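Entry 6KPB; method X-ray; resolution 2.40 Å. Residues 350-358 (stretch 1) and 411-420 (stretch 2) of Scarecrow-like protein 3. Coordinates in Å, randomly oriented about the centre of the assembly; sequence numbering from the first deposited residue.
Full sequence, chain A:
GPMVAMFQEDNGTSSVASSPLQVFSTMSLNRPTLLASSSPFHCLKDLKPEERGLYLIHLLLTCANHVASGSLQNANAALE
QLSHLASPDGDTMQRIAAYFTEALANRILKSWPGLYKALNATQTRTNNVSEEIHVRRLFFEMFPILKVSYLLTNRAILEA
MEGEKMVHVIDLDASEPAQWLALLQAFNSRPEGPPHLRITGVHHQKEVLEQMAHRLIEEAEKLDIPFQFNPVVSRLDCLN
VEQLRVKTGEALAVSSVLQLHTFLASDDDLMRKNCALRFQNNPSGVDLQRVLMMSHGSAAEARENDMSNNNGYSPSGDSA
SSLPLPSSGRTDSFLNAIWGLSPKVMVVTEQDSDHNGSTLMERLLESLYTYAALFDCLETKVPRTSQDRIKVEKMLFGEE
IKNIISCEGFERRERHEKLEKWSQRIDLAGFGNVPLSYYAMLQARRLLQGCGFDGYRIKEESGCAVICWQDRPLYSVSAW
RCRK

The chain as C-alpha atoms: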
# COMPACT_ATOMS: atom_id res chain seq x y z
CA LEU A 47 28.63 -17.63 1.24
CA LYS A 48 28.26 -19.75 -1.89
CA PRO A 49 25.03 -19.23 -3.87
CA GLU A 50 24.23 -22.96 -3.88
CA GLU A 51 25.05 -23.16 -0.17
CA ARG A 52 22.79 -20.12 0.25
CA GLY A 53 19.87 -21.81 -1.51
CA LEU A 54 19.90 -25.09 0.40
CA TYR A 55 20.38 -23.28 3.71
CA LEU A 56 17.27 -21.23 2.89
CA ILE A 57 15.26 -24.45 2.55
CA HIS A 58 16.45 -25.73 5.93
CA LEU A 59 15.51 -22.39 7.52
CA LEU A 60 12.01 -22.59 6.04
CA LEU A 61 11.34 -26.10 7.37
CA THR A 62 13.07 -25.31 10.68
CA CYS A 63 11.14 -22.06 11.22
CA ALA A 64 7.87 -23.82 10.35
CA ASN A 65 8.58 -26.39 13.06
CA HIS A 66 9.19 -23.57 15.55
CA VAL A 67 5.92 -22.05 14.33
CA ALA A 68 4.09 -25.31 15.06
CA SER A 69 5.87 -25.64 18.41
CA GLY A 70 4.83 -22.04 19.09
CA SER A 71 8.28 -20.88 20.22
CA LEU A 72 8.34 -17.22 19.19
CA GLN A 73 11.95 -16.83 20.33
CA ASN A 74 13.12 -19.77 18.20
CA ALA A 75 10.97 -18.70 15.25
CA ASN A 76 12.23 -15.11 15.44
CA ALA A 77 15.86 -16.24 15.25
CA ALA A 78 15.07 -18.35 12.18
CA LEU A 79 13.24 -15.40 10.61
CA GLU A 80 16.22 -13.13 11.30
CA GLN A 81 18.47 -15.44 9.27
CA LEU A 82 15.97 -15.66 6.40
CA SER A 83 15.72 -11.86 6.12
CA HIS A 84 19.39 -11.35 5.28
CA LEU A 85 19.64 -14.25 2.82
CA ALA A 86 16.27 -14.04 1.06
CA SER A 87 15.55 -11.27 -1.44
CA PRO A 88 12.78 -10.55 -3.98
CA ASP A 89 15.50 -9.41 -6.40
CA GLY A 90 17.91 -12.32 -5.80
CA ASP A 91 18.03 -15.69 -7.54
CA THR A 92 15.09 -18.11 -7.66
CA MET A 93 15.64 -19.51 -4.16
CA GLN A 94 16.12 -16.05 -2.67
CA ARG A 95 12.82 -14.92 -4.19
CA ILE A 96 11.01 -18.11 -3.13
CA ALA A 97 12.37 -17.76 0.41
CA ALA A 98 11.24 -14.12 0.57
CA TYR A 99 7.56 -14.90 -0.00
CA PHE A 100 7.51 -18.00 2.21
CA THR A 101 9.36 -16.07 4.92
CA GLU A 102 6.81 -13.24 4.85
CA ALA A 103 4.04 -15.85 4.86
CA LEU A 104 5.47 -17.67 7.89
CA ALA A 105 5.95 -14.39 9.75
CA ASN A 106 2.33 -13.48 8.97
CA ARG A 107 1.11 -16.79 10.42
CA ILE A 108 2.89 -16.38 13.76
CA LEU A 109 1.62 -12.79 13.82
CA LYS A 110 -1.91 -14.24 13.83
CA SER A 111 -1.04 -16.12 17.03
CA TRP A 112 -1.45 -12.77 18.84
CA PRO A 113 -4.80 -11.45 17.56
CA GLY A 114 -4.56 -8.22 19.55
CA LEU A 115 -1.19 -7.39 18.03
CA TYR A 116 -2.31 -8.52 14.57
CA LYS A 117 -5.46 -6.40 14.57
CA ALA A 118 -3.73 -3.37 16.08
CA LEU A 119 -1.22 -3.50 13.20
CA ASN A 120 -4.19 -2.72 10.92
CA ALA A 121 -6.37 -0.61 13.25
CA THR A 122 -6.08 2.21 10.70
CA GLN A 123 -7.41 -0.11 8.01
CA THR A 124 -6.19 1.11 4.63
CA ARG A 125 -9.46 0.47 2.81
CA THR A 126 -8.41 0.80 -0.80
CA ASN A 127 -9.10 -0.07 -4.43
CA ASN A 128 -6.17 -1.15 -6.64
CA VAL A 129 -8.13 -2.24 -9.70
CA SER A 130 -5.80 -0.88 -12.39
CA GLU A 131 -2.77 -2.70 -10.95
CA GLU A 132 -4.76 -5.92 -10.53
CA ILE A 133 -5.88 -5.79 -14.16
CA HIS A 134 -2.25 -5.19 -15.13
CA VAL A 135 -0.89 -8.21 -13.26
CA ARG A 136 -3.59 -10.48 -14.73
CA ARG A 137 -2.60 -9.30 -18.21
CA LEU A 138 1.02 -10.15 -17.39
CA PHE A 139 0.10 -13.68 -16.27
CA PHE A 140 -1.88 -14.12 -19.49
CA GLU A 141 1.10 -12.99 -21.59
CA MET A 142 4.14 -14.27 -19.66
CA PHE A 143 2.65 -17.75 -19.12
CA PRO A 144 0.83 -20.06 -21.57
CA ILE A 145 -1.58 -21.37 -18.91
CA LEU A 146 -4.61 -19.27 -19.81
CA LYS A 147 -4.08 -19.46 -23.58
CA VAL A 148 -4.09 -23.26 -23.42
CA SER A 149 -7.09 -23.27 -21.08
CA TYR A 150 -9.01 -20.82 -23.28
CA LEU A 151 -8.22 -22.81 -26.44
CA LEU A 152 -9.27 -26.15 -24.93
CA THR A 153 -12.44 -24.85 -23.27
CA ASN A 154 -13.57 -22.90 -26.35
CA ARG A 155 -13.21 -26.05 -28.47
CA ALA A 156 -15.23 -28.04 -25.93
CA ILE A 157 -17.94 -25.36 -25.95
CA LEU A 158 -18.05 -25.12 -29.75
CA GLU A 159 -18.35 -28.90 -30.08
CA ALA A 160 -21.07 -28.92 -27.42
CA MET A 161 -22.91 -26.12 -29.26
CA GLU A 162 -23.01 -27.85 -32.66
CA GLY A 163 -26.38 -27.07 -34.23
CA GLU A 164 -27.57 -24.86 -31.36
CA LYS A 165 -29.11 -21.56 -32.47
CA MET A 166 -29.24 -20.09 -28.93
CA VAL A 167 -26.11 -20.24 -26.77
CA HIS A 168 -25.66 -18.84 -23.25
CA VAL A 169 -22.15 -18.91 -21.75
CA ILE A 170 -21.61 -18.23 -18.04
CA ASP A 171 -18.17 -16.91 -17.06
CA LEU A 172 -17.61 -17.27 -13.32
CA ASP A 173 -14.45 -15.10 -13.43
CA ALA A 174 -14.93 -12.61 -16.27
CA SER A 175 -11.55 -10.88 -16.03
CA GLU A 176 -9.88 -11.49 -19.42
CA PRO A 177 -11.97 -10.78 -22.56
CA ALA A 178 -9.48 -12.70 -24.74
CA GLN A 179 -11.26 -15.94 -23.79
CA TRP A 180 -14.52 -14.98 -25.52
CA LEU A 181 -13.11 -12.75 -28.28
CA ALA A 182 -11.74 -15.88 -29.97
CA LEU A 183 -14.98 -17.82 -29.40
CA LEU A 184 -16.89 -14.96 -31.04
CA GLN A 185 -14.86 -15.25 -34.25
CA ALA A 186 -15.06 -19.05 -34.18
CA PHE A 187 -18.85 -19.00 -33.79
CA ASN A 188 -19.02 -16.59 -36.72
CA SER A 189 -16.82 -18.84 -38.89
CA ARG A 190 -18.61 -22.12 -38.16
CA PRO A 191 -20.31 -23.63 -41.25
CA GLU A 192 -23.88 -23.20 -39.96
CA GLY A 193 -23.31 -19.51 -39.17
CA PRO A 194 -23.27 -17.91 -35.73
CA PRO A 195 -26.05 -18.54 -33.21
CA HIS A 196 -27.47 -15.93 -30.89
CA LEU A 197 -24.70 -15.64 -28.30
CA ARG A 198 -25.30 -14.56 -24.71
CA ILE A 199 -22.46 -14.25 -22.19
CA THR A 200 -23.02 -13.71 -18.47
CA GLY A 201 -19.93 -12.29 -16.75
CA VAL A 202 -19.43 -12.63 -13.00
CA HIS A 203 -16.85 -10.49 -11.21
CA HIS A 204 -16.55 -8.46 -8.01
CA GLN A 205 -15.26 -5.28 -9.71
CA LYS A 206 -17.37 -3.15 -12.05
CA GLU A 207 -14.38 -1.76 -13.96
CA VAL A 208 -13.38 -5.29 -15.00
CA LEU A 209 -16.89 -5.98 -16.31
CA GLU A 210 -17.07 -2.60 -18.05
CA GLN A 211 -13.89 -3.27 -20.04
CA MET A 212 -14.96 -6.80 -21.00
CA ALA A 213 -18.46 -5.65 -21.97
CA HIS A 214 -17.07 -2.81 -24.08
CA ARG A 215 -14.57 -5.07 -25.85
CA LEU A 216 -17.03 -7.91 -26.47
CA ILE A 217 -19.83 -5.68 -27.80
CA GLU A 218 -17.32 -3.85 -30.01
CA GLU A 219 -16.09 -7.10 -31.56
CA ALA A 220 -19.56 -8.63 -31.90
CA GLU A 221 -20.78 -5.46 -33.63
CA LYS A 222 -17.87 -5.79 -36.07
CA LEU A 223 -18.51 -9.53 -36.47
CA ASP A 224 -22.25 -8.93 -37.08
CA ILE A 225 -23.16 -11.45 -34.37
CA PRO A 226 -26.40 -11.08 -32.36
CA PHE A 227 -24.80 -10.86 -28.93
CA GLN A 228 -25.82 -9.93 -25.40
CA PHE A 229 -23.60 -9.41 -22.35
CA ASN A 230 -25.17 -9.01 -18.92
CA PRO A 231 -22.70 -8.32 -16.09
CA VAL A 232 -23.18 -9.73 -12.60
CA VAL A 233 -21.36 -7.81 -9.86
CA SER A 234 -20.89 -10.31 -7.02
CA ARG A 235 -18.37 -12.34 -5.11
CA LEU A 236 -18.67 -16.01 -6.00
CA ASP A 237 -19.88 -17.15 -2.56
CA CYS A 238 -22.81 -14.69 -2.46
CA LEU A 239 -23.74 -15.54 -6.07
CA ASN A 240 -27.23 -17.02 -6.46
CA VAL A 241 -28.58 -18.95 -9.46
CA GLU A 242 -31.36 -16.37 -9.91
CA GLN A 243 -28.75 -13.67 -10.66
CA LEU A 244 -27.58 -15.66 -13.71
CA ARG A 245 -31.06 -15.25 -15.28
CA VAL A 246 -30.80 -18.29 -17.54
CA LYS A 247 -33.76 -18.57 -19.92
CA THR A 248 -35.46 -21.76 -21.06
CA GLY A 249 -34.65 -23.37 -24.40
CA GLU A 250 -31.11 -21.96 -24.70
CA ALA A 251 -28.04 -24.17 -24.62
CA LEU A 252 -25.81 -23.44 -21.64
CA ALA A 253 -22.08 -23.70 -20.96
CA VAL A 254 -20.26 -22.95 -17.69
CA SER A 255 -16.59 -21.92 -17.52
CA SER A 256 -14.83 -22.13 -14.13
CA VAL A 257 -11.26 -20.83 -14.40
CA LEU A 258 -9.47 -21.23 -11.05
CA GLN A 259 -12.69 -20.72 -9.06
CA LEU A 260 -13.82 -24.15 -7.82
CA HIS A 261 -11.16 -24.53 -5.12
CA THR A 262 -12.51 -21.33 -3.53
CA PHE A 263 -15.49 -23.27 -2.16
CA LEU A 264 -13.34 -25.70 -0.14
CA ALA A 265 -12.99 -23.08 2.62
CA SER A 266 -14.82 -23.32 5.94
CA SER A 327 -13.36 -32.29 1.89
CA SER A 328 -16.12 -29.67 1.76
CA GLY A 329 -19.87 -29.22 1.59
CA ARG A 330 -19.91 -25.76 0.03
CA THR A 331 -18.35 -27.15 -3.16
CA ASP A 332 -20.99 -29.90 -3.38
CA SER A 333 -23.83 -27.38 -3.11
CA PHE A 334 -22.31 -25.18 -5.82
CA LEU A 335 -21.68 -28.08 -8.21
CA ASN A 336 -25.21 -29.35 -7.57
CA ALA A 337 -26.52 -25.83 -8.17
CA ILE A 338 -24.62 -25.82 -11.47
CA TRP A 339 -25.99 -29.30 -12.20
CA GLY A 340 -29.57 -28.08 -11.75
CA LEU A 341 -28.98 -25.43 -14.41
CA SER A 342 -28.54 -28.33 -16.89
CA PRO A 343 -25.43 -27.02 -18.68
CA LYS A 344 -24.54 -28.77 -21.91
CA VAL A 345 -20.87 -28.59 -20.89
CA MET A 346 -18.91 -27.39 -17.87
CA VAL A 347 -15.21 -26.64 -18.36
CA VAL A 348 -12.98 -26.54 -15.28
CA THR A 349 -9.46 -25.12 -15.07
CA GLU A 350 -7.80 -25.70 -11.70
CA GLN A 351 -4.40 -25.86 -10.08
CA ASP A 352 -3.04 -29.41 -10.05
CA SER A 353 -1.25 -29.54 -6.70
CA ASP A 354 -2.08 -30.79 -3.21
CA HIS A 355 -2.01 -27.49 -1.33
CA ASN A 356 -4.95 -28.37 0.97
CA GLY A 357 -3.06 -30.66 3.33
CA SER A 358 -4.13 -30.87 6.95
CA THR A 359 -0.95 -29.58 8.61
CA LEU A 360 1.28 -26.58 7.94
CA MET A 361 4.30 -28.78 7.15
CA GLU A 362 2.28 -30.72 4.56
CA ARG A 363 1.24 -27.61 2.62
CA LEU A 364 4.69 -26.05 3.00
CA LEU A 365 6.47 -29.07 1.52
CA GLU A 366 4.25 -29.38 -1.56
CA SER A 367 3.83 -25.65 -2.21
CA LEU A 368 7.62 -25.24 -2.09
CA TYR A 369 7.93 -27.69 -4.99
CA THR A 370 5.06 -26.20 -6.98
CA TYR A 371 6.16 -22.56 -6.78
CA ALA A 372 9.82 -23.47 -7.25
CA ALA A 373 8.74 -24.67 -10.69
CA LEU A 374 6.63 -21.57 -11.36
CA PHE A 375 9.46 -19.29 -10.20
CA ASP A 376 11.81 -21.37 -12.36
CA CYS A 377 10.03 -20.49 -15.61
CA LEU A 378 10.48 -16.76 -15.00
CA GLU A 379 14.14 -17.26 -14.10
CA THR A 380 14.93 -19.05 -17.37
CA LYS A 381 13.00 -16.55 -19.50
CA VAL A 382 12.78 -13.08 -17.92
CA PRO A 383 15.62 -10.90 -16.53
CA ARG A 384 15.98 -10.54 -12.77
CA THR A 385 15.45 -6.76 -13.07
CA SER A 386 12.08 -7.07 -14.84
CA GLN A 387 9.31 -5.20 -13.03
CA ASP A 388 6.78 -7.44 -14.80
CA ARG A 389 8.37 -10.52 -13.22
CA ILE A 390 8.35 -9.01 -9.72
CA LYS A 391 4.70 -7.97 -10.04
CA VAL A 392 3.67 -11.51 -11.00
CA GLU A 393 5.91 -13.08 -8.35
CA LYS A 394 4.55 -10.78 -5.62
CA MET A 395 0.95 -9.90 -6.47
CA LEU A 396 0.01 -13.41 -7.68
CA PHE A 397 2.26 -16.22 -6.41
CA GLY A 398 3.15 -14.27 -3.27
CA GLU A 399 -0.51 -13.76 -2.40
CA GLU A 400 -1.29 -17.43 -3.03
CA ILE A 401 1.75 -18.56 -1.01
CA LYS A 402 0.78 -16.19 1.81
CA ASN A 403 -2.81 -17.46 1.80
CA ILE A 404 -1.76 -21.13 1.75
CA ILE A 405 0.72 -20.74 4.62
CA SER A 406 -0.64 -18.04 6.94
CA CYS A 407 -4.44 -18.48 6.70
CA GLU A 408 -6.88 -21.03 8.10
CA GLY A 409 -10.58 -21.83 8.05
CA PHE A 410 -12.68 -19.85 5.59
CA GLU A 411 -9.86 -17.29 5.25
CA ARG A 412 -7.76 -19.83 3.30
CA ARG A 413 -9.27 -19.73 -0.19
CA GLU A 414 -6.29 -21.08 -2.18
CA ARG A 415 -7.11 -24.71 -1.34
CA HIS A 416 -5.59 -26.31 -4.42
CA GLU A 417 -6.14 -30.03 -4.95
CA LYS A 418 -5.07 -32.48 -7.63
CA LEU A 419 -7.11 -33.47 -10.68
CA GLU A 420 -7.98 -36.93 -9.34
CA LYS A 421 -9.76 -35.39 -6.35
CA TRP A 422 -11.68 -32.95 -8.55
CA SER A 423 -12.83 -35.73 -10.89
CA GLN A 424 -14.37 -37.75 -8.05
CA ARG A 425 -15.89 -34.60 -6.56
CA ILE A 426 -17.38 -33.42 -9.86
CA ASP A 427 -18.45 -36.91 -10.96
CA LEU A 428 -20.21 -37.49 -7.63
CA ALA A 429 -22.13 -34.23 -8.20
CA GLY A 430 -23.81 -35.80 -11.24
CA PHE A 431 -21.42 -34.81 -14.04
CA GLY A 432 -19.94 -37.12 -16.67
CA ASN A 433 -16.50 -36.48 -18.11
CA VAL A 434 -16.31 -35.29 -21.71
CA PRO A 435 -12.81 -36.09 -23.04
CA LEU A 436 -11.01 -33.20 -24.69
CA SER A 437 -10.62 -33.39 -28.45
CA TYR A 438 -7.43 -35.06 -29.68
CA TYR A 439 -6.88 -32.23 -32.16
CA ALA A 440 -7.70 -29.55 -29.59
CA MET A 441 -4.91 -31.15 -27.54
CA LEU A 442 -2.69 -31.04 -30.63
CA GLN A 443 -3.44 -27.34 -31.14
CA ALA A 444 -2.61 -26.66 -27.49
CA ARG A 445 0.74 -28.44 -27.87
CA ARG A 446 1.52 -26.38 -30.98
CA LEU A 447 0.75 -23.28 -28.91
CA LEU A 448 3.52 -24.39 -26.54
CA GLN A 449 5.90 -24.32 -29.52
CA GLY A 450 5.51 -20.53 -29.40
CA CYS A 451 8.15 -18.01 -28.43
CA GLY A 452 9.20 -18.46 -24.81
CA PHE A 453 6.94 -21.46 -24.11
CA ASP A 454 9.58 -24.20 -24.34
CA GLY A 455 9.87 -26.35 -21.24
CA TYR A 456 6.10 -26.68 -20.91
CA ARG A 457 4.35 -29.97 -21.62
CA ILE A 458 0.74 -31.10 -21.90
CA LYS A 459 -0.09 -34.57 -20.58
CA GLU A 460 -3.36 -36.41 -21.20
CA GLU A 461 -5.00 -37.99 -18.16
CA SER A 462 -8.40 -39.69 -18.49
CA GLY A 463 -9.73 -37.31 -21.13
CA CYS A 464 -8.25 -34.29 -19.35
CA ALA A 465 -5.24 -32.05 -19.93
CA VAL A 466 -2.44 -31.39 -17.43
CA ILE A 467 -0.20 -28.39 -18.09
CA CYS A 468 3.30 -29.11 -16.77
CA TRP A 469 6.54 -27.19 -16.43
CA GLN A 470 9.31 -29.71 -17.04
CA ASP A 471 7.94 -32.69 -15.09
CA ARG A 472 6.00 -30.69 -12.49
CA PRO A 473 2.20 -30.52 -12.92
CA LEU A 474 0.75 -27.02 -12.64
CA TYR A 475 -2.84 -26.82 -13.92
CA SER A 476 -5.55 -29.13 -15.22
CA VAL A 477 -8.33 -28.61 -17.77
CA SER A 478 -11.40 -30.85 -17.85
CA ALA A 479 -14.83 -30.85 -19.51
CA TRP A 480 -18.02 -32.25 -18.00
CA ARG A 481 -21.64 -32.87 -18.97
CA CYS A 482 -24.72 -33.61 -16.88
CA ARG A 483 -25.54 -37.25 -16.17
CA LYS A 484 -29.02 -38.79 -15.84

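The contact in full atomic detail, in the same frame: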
# COMPACT_ATOMS: atom_id res chain seq x y z
N GLU A 350 -8.18 -25.74 -13.10
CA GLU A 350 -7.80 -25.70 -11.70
C GLU A 350 -6.30 -25.96 -11.56
O GLU A 350 -5.68 -26.58 -12.42
CB GLU A 350 -8.58 -26.74 -10.88
CG GLU A 350 -9.88 -26.22 -10.30
CD GLU A 350 -9.66 -25.12 -9.28
OE1 GLU A 350 -10.51 -24.20 -9.20
OE2 GLU A 350 -8.63 -25.17 -8.57
N GLN A 351 -5.74 -25.47 -10.45
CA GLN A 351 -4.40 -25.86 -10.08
C GLN A 351 -4.35 -27.36 -9.84
O GLN A 351 -5.30 -27.96 -9.34
CB GLN A 351 -3.94 -25.11 -8.82
CG GLN A 351 -3.51 -23.67 -9.03
CD GLN A 351 -4.66 -22.69 -8.93
OE1 GLN A 351 -5.83 -23.08 -8.94
NE2 GLN A 351 -4.33 -21.41 -8.83
N ASP A 352 -3.23 -27.97 -10.20
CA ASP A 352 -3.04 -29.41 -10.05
C ASP A 352 -1.93 -29.66 -9.04
O ASP A 352 -0.85 -30.15 -9.38
CB ASP A 352 -2.74 -30.06 -11.39
CG ASP A 352 -3.05 -31.55 -11.40
OD1 ASP A 352 -3.13 -32.14 -10.30
OD2 ASP A 352 -3.25 -32.11 -12.49
N SER A 353 -2.20 -29.33 -7.78
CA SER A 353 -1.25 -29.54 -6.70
C SER A 353 -2.02 -29.73 -5.40
O SER A 353 -3.08 -29.13 -5.20
CB SER A 353 -0.28 -28.36 -6.56
OG SER A 353 0.43 -28.14 -7.77
N ASP A 354 -1.49 -30.58 -4.53
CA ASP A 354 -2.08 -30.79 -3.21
C ASP A 354 -1.57 -29.71 -2.28
O ASP A 354 -0.55 -29.85 -1.61
CB ASP A 354 -1.76 -32.18 -2.69
CG ASP A 354 -2.51 -32.52 -1.41
OD1 ASP A 354 -3.34 -31.69 -0.97
OD2 ASP A 354 -2.28 -33.61 -0.85
N HIS A 355 -2.30 -28.59 -2.24
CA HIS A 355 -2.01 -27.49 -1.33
C HIS A 355 -3.07 -27.36 -0.23
O HIS A 355 -3.13 -26.31 0.43
CB HIS A 355 -1.89 -26.18 -2.10
CG HIS A 355 -0.72 -26.14 -3.04
ND1 HIS A 355 -0.58 -25.19 -4.02
CD2 HIS A 355 0.38 -26.93 -3.13
CE1 HIS A 355 0.54 -25.40 -4.68
NE2 HIS A 355 1.14 -26.45 -4.16
N ASN A 356 -3.90 -28.38 -0.04
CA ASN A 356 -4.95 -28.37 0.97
C ASN A 356 -4.69 -29.39 2.07
O ASN A 356 -5.63 -29.87 2.71
CB ASN A 356 -6.31 -28.62 0.32
CG ASN A 356 -7.47 -28.14 1.17
OD1 ASN A 356 -7.32 -27.24 1.99
ND2 ASN A 356 -8.63 -28.75 0.99
N GLY A 357 -3.42 -29.73 2.28
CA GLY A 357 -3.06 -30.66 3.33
C GLY A 357 -3.51 -30.19 4.70
O GLY A 357 -3.78 -29.01 4.93
N SER A 358 -3.59 -31.15 5.62
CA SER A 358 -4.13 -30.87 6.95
C SER A 358 -3.20 -29.97 7.76
O SER A 358 -3.64 -28.99 8.36
CB SER A 358 -4.41 -32.18 7.68
OG SER A 358 -3.23 -32.97 7.77
N GLU A 411 -10.80 -18.29 5.77
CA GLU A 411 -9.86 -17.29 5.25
C GLU A 411 -8.88 -17.87 4.24
O GLU A 411 -8.30 -17.11 3.47
CB GLU A 411 -9.10 -16.64 6.41
N ARG A 412 -8.68 -19.19 4.24
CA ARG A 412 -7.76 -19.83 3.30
C ARG A 412 -8.56 -20.26 2.08
O ARG A 412 -9.21 -21.31 2.08
CB ARG A 412 -7.06 -21.01 3.96
CG ARG A 412 -5.84 -21.50 3.21
CD ARG A 412 -5.04 -22.49 4.04
NE ARG A 412 -5.48 -23.87 3.82
CZ ARG A 412 -5.52 -24.79 4.78
NH1 ARG A 412 -5.17 -24.48 6.02
NH2 ARG A 412 -5.93 -26.02 4.50
N ARG A 413 -8.52 -19.45 1.02
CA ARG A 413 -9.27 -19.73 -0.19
C ARG A 413 -8.48 -20.51 -1.22
O ARG A 413 -9.08 -21.19 -2.06
CB ARG A 413 -9.76 -18.42 -0.81
CG ARG A 413 -10.20 -17.37 0.20
CD ARG A 413 -11.21 -16.41 -0.39
NE ARG A 413 -12.44 -17.09 -0.77
CZ ARG A 413 -13.40 -17.44 0.08
NH1 ARG A 413 -13.27 -17.17 1.37
NH2 ARG A 413 -14.49 -18.06 -0.36
N GLU A 414 -7.15 -20.42 -1.19
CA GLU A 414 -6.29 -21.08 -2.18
C GLU A 414 -6.06 -22.55 -1.79
O GLU A 414 -4.93 -22.99 -1.56
CB GLU A 414 -4.98 -20.33 -2.32
CG GLU A 414 -5.11 -18.94 -2.93
CD GLU A 414 -5.73 -18.97 -4.31
OE1 GLU A 414 -6.94 -18.66 -4.43
OE2 GLU A 414 -5.02 -19.31 -5.28
N ARG A 415 -7.15 -23.30 -1.73
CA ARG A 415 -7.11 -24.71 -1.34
C ARG A 415 -7.02 -25.56 -2.60
O ARG A 415 -7.97 -26.20 -3.05
CB ARG A 415 -8.32 -25.07 -0.49
CG ARG A 415 -8.36 -24.35 0.84
CD ARG A 415 -9.63 -24.67 1.62
NE ARG A 415 -9.55 -24.19 2.99
CZ ARG A 415 -9.14 -24.93 4.02
NH1 ARG A 415 -8.77 -26.19 3.82
NH2 ARG A 415 -9.10 -24.41 5.24
N HIS A 416 -5.82 -25.57 -3.19
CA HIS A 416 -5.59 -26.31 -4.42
C HIS A 416 -5.54 -27.81 -4.15
O HIS A 416 -4.96 -28.26 -3.16
CB HIS A 416 -4.28 -25.85 -5.07
CG HIS A 416 -4.17 -24.36 -5.21
ND1 HIS A 416 -2.96 -23.70 -5.13
CD2 HIS A 416 -5.11 -23.41 -5.41
CE1 HIS A 416 -3.16 -22.40 -5.28
NE2 HIS A 416 -4.45 -22.20 -5.45
N GLU A 417 -6.17 -28.58 -5.04
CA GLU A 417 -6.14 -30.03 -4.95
C GLU A 417 -5.87 -30.60 -6.34
O GLU A 417 -6.01 -29.91 -7.35
CB GLU A 417 -7.45 -30.59 -4.38
CG GLU A 417 -7.70 -30.20 -2.93
CD GLU A 417 -8.82 -31.00 -2.29
OE1 GLU A 417 -9.72 -31.47 -3.02
OE2 GLU A 417 -8.79 -31.18 -1.05
N LYS A 418 -5.46 -31.87 -6.37
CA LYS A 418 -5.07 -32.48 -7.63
C LYS A 418 -6.30 -32.86 -8.46
O LYS A 418 -7.43 -32.87 -7.98
CB LYS A 418 -4.18 -33.70 -7.39
CG LYS A 418 -2.80 -33.37 -6.85
CD LYS A 418 -1.77 -34.41 -7.27
CE LYS A 418 -1.37 -34.24 -8.73
NZ LYS A 418 -0.67 -32.95 -8.97
N LEU A 419 -6.04 -33.20 -9.73
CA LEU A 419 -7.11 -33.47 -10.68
C LEU A 419 -7.93 -34.69 -10.27
O LEU A 419 -9.15 -34.71 -10.45
CB LEU A 419 -6.53 -33.66 -12.08
CG LEU A 419 -7.44 -34.22 -13.17
CD1 LEU A 419 -8.58 -33.26 -13.47
CD2 LEU A 419 -6.64 -34.52 -14.43
N GLU A 420 -7.27 -35.71 -9.71
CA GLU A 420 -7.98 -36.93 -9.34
C GLU A 420 -9.05 -36.66 -8.29
O GLU A 420 -10.13 -37.25 -8.32
CB GLU A 420 -6.98 -37.98 -8.84
CG GLU A 420 -7.61 -39.19 -8.18
CD GLU A 420 -6.62 -40.30 -7.94
OE1 GLU A 420 -5.69 -40.45 -8.76
OE2 GLU A 420 -6.75 -41.02 -6.93

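Two irregular segments of the chain run alongside each other here, joined by a largely polar contact that buries 739 Å², both sides summed, and is held by side-chain hydrogen bonds, one salt bridge and a single backbone-to-backbone hydrogen bond. At one end, Asp-352 serves the start of a helix. Asp-352 OD1 accepts a hydrogen bond from Leu-419 N (3.1 Å), in the helix's first turn, where backbone NH groups lack partners within the helix, and also forms a salt bridge with Lys-418 NZ (2.9 Å). The short, charged aspartate can thus meet both donors, while the long lysine side chain curls back to bring its ammonium group within reach.

In the middle, Gln-351, His-355 and His-416 are buried, His-416 being the most extensively covered. His-416 O accepts a hydrogen bond from His-355 N (2.8 Å). Imidazole suits this place because its edge nitrogens can donate or accept: the rings meet rim to rim, His-355 ND1 lying 3.0 Å from His-416 ND1 in a hydrogen bond whose donor could be either. Its flat face takes a CH group, Gln-351 CG packing 3.8 Å from the His-416 ring centroid.

Beyond the histidines, the amide of Asn-356 supplies both an acceptor and a donor. Long arginine side chains carry NH donors to Asn-356 OD1, from Arg-412 NH2 (3.1 Å) and, more weakly, Arg-415 NH1 (2.6 Å), whereas Asn-356 ND2 donates almost linearly to Glu-417 OE2 (3.2 Å).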